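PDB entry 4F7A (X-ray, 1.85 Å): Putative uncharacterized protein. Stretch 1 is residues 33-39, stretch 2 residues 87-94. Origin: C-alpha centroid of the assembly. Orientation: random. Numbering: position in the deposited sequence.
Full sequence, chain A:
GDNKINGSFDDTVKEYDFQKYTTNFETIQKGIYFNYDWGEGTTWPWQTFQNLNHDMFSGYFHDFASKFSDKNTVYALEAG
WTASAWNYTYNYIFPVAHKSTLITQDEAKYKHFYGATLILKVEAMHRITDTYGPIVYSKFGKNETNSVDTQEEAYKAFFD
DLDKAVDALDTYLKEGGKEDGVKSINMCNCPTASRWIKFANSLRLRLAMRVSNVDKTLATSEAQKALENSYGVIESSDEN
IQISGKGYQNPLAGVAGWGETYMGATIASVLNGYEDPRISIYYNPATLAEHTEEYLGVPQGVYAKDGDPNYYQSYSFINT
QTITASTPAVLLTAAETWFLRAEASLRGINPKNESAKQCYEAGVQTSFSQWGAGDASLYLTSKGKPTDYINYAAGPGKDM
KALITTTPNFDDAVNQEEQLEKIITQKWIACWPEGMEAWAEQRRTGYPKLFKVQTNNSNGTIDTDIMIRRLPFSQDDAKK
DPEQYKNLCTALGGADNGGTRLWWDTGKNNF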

# COMPACT_ATOMS: atom_id res chain seq x y z
N TYR A 33 1.01 -6.61 6.79
CA TYR A 33 1.42 -5.35 7.48
C TYR A 33 2.17 -5.84 8.69
O TYR A 33 1.61 -6.03 9.80
CB TYR A 33 0.20 -4.56 7.88
CG TYR A 33 0.36 -3.09 8.26
CD1 TYR A 33 0.56 -2.10 7.29
CD2 TYR A 33 0.19 -2.68 9.57
CE1 TYR A 33 0.62 -0.76 7.64
CE2 TYR A 33 0.24 -1.35 9.92
CZ TYR A 33 0.45 -0.40 8.95
OH TYR A 33 0.48 0.92 9.33
N PHE A 34 3.44 -6.11 8.43
CA PHE A 34 4.20 -7.12 9.16
C PHE A 34 4.29 -6.79 10.63
O PHE A 34 4.81 -5.74 11.00
CB PHE A 34 5.60 -7.23 8.56
CG PHE A 34 6.42 -8.33 9.16
CD1 PHE A 34 7.12 -8.13 10.34
CD2 PHE A 34 6.51 -9.56 8.54
CE1 PHE A 34 7.87 -9.13 10.90
CE2 PHE A 34 7.27 -10.58 9.10
CZ PHE A 34 7.96 -10.37 10.27
N ASN A 35 3.79 -7.68 11.47
CA ASN A 35 4.09 -7.58 12.90
C ASN A 35 4.06 -8.95 13.55
O ASN A 35 3.51 -9.15 14.65
CB ASN A 35 3.17 -6.59 13.59
CG ASN A 35 3.84 -5.90 14.78
OD1 ASN A 35 5.08 -5.76 14.82
ND2 ASN A 35 3.04 -5.45 15.74
N TYR A 36 4.70 -9.88 12.87
CA TYR A 36 4.82 -11.25 13.30
C TYR A 36 6.07 -11.42 14.15
O TYR A 36 7.18 -11.06 13.72
CB TYR A 36 4.89 -12.18 12.07
CG TYR A 36 5.29 -13.60 12.42
CD1 TYR A 36 4.42 -14.44 13.10
CD2 TYR A 36 6.54 -14.09 12.10
CE1 TYR A 36 4.79 -15.74 13.46
CE2 TYR A 36 6.92 -15.38 12.44
CZ TYR A 36 6.04 -16.20 13.11
OH TYR A 36 6.42 -17.46 13.44
N ASP A 37 5.89 -11.98 15.35
CA ASP A 37 6.98 -12.18 16.29
C ASP A 37 7.58 -13.58 16.11
O ASP A 37 6.96 -14.57 16.53
CB ASP A 37 6.46 -12.02 17.73
CG ASP A 37 7.57 -11.98 18.78
OD1 ASP A 37 8.74 -12.35 18.50
OD2 ASP A 37 7.27 -11.55 19.91
N TRP A 38 8.76 -13.64 15.51
CA TRP A 38 9.45 -14.91 15.27
C TRP A 38 10.28 -15.33 16.47
O TRP A 38 10.91 -16.38 16.43
CB TRP A 38 10.31 -14.86 14.01
CG TRP A 38 11.51 -13.95 14.08
CD1 TRP A 38 12.73 -14.25 14.60
CD2 TRP A 38 11.60 -12.60 13.60
NE1 TRP A 38 13.57 -13.17 14.48
CE2 TRP A 38 12.90 -12.14 13.88
CE3 TRP A 38 10.71 -11.73 12.98
CZ2 TRP A 38 13.33 -10.85 13.55
CZ3 TRP A 38 11.14 -10.46 12.66
CH2 TRP A 38 12.43 -10.03 12.95
N GLY A 39 10.27 -14.53 17.53
CA GLY A 39 11.07 -14.80 18.73
C GLY A 39 11.88 -13.61 19.21
O GLY A 39 12.49 -13.67 20.28
N ASN A 87 13.37 -9.42 3.08
CA ASN A 87 13.98 -10.37 4.02
C ASN A 87 12.93 -11.00 4.96
O ASN A 87 12.87 -12.23 5.13
CB ASN A 87 15.07 -9.70 4.85
CG ASN A 87 16.29 -9.28 4.03
OD1 ASN A 87 16.48 -9.73 2.90
ND2 ASN A 87 17.14 -8.41 4.62
N TYR A 88 12.11 -10.16 5.56
CA TYR A 88 11.11 -10.63 6.51
C TYR A 88 10.05 -11.47 5.84
O TYR A 88 9.61 -12.48 6.39
CB TYR A 88 10.52 -9.45 7.30
CG TYR A 88 11.53 -8.78 8.22
CD1 TYR A 88 12.40 -9.53 9.00
CD2 TYR A 88 11.62 -7.39 8.30
CE1 TYR A 88 13.34 -8.91 9.84
CE2 TYR A 88 12.54 -6.76 9.16
CZ TYR A 88 13.40 -7.53 9.91
OH TYR A 88 14.33 -6.93 10.75
N THR A 89 9.63 -11.08 4.65
CA THR A 89 8.59 -11.79 3.96
C THR A 89 9.10 -13.17 3.51
O THR A 89 8.43 -14.17 3.74
CB THR A 89 8.05 -10.99 2.76
OG1 THR A 89 7.51 -9.74 3.22
CG2 THR A 89 6.95 -11.77 2.08
N TYR A 90 10.29 -13.24 2.92
CA TYR A 90 10.83 -14.52 2.48
C TYR A 90 11.31 -15.40 3.64
O TYR A 90 11.22 -16.61 3.56
CB TYR A 90 11.94 -14.33 1.46
CG TYR A 90 11.38 -14.04 0.08
CD1 TYR A 90 10.73 -15.05 -0.65
CD2 TYR A 90 11.48 -12.78 -0.48
CE1 TYR A 90 10.22 -14.78 -1.93
CE2 TYR A 90 10.98 -12.50 -1.73
CZ TYR A 90 10.34 -13.50 -2.46
OH TYR A 90 9.86 -13.21 -3.71
N ASN A 91 11.79 -14.79 4.72
CA ASN A 91 12.23 -15.59 5.86
C ASN A 91 11.07 -16.22 6.62
O ASN A 91 11.17 -17.37 7.03
CB ASN A 91 13.09 -14.76 6.82
CG ASN A 91 14.50 -14.58 6.30
OD1 ASN A 91 14.94 -15.34 5.45
ND2 ASN A 91 15.20 -13.57 6.79
N TYR A 92 9.98 -15.47 6.79
CA TYR A 92 8.94 -15.88 7.74
C TYR A 92 7.52 -16.11 7.21
O TYR A 92 6.76 -16.83 7.84
CB TYR A 92 8.89 -14.86 8.89
CG TYR A 92 10.23 -14.73 9.60
CD1 TYR A 92 10.78 -15.78 10.31
CD2 TYR A 92 10.93 -13.54 9.55
CE1 TYR A 92 12.01 -15.65 10.95
CE2 TYR A 92 12.15 -13.40 10.18
CZ TYR A 92 12.69 -14.44 10.87
OH TYR A 92 13.92 -14.25 11.46
N ILE A 93 7.15 -15.49 6.10
CA ILE A 93 5.76 -15.38 5.72
C ILE A 93 5.46 -16.17 4.44
O ILE A 93 4.59 -17.04 4.43
CB ILE A 93 5.35 -13.91 5.55
CG1 ILE A 93 5.68 -13.11 6.82
CG2 ILE A 93 3.84 -13.78 5.17
CD1 ILE A 93 5.18 -13.74 8.17
N PHE A 94 6.20 -15.88 3.38
CA PHE A 94 5.97 -16.57 2.11
C PHE A 94 6.13 -18.09 2.22
O PHE A 94 5.33 -18.83 1.67
CB PHE A 94 6.83 -15.96 0.99
CG PHE A 94 6.51 -16.49 -0.38
CD1 PHE A 94 5.23 -16.42 -0.89
CD2 PHE A 94 7.49 -17.06 -1.16
CE1 PHE A 94 4.92 -16.92 -2.15
CE2 PHE A 94 7.19 -17.53 -2.43
CZ PHE A 94 5.90 -17.47 -2.91

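This is an aromatic side-chain contact between an irregular segment and one face of a helix, with no hydrogen bond crossing it. The backbones stay well apart: the nearest CA pairs are Phe 34 CA with Tyr 88 CA at 8.2 Å and Trp 38 CA with Tyr 92 CA at 7.6 Å, a gap filled by rings. In stretch 1 the alternate residues Phe 34, Tyr 36 and Trp 38 all direct CA-to-CB toward the helix. The helix answers with Tyr 88 and Tyr 92, joined by the backbone hydrogen bond from Tyr 92 N to Tyr 88 O (3.0 Å), and with Ile 93, within the wider pi-type turn at 89-93.

The strongest ring overlap is the offset stack of the Trp 38 five-membered ring on Tyr 92, with centroids 4.2 Å apart and planes at 10°. Trp 38 CB lies over the Tyr 92 face, 4.0 Å from its centroid. Although Trp 38 NE1 comes within 3.2 Å of Tyr 92 OH, the angle is poor for a hydrogen bond: the hydroxyl sits over the indole face. Tyr 88 CB makes a CH-pi contact over the Phe 34 face, 4.1 Å from the ring centroid, while Ile 93 CG1 meets that ring's edge, 3.8 Å from Phe 34 CE2. Tyr 36 CD2 packs against Ile 93 CD1 at 4.2 Å.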